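Local coordinates for diaphanous protein (Entamoeba histolytica, PDB 4DVG) that is a diaphanous-related protein whose GTPase-binding and FH3 domains probably bind Rho-family GTPases and help regulate formin-driven actin assembly, at residues 240-245 against 271-276. Sequence-based numbering, arbitrary orientation.
Sequences ASLVLI and NELENM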
loop_
_atom_site.group_PDB
_atom_site.type_symbol
_atom_site.label_atom_id
_atom_site.label_comp_id
_atom_site.label_asym_id
_atom_site.label_seq_id
_atom_site.Cartn_x
_atom_site.Cartn_y
_atom_site.Cartn_z
ATOM N N ALA B 240 -0.080 -9.061 -15.711
ATOM C CA ALA B 240 -0.399 -9.950 -14.600
ATOM C C ALA B 240 -1.370 -11.026 -15.054
ATOM O O ALA B 240 -1.291 -12.177 -14.609
ATOM C CB ALA B 240 -0.938 -9.176 -13.404
ATOM N N SER B 241 -2.265 -10.641 -15.962
ATOM C CA SER B 241 -3.214 -11.555 -16.572
ATOM C C SER B 241 -2.477 -12.624 -17.392
ATOM O O SER B 241 -2.780 -13.806 -17.311
ATOM C CB SER B 241 -4.173 -10.784 -17.461
ATOM O OG SER B 241 -5.030 -9.948 -16.708
ATOM N N LEU B 242 -1.490 -12.209 -18.170
ATOM C CA LEU B 242 -0.680 -13.172 -18.891
ATOM C C LEU B 242 -0.003 -14.168 -17.953
ATOM O O LEU B 242 0.038 -15.361 -18.226
ATOM C CB LEU B 242 0.339 -12.459 -19.774
ATOM C CG LEU B 242 -0.398 -11.911 -20.998
ATOM C CD1 LEU B 242 0.348 -10.810 -21.729
ATOM C CD2 LEU B 242 -0.719 -13.080 -21.930
ATOM N N VAL B 243 0.524 -13.675 -16.844
ATOM C CA VAL B 243 1.221 -14.539 -15.914
ATOM C C VAL B 243 0.273 -15.584 -15.358
ATOM O O VAL B 243 0.619 -16.752 -15.256
ATOM C CB VAL B 243 1.866 -13.741 -14.782
ATOM C CG1 VAL B 243 2.451 -14.675 -13.774
ATOM C CG2 VAL B 243 2.933 -12.799 -15.337
ATOM N N LEU B 244 -0.943 -15.171 -15.036
ATOM C CA LEU B 244 -1.947 -16.107 -14.527
ATOM C C LEU B 244 -2.307 -17.186 -15.562
ATOM O O LEU B 244 -2.448 -18.371 -15.239
ATOM C CB LEU B 244 -3.221 -15.358 -14.117
ATOM C CG LEU B 244 -4.284 -16.307 -13.592
ATOM C CD1 LEU B 244 -3.651 -17.086 -12.473
ATOM C CD2 LEU B 244 -5.548 -15.585 -13.144
ATOM N N ILE B 245 -2.468 -16.758 -16.808
ATOM C CA ILE B 245 -2.874 -17.648 -17.873
ATOM C C ILE B 245 -1.820 -18.706 -18.075
ATOM O O ILE B 245 -2.118 -19.895 -18.017
ATOM C CB ILE B 245 -3.150 -16.901 -19.186
ATOM C CG1 ILE B 245 -4.515 -16.214 -19.108
ATOM C CG2 ILE B 245 -3.180 -17.868 -20.352
ATOM C CD1 ILE B 245 -4.603 -14.994 -20.022
ATOM N N ASN B 271 -6.675 -15.123 -30.818
ATOM C CA ASN B 271 -6.848 -13.948 -31.662
ATOM C C ASN B 271 -6.520 -12.669 -30.904
ATOM O O ASN B 271 -6.167 -11.651 -31.497
ATOM C CB ASN B 271 -8.260 -13.891 -32.259
ATOM C CG ASN B 271 -8.408 -14.780 -33.486
ATOM O OD1 ASN B 271 -8.410 -14.293 -34.619
ATOM N ND2 ASN B 271 -8.529 -16.090 -33.262
ATOM N N GLU B 272 -6.625 -12.747 -29.583
ATOM C CA GLU B 272 -6.378 -11.610 -28.725
ATOM C C GLU B 272 -4.884 -11.315 -28.652
ATOM O O GLU B 272 -4.458 -10.156 -28.794
ATOM C CB GLU B 272 -6.920 -11.875 -27.333
ATOM C CG GLU B 272 -6.815 -10.679 -26.428
ATOM O OE1 GLU B 272 -8.816 -9.870 -27.402
ATOM O OE2 GLU B 272 -7.324 -8.398 -26.686
ATOM N N LEU B 273 -4.087 -12.355 -28.446
ATOM C CA LEU B 273 -2.644 -12.162 -28.383
ATOM C C LEU B 273 -2.090 -11.746 -29.739
ATOM O O LEU B 273 -1.314 -10.798 -29.833
ATOM C CB LEU B 273 -1.931 -13.416 -27.871
ATOM C CG LEU B 273 -2.526 -13.960 -26.582
ATOM C CD1 LEU B 273 -1.788 -15.216 -26.128
ATOM C CD2 LEU B 273 -2.541 -12.866 -25.508
ATOM N N GLU B 274 -2.498 -12.448 -30.790
ATOM C CA GLU B 274 -2.026 -12.106 -32.123
ATOM C C GLU B 274 -2.330 -10.660 -32.483
ATOM O O GLU B 274 -1.582 -10.053 -33.247
ATOM C CB GLU B 274 -2.565 -13.069 -33.182
ATOM C CG GLU B 274 -1.870 -14.417 -33.166
ATOM C CD GLU B 274 -2.398 -15.359 -34.222
ATOM O OE1 GLU B 274 -3.114 -14.892 -35.132
ATOM O OE2 GLU B 274 -2.104 -16.571 -34.139
ATOM N N ASN B 275 -3.409 -10.094 -31.942
ATOM C CA ASN B 275 -3.663 -8.664 -32.171
ATOM C C ASN B 275 -2.660 -7.779 -31.426
ATOM O O ASN B 275 -2.346 -6.682 -31.871
ATOM C CB ASN B 275 -5.098 -8.257 -31.803
ATOM O OD1 ASN B 275 -5.795 -9.030 -33.968
ATOM N ND2 ASN B 275 -7.391 -8.723 -32.425
HETATM N N MSE B 276 -2.161 -8.265 -30.292
HETATM C CA MSE B 276 -1.225 -7.506 -29.472
HETATM C C MSE B 276 0.158 -7.478 -30.094
HETATM O O MSE B 276 0.931 -6.552 -29.861
HETATM C CB MSE B 276 -1.160 -8.082 -28.056
HETATM C CG MSE B 276 -2.427 -7.814 -27.236
HETATM SE SE MSE B 276 -2.562 -8.718 -25.480
HETATM C CE MSE B 276 -0.976 -7.972 -24.608
#
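Leu242 and Leu273 share a first torsion, CG anti to the carbonyl carbon and beside the backbone N; with both CA–CB bonds already directed at the opposite helix, this and an extended second torsion (chi2 161° and 179°) carry the methyl ends into the gap. The two side chains run past each other in opposite directions and touch with one methyl apiece, Leu242 CD2 lying 4.0 Å from Leu273 CD2. The other methyl of Leu242, CD1, meets the end of selenomethionine Met276, whose CE approaches it to 4.3 Å. Leu242 is thus shared between two residues about one turn apart on the facing helix. The nearest CA atoms, those of Leu242 and Leu273, are 9.7 Å apart, and no hydrogen bond crosses the gap; the join is apolar, slight in area and buried. It links helices 236-249 and 269-277 in the all-helical FH3 region, whose sequence family belongs to the TPR clan of helical-repeat proteins. Helix 290-309 packs against the same residues: Leu242 and Met276 both touch Ile291, and Leu273 touches Phe294. Leu242 also touches Phe229 in a loop, and Met276 touches Trp281.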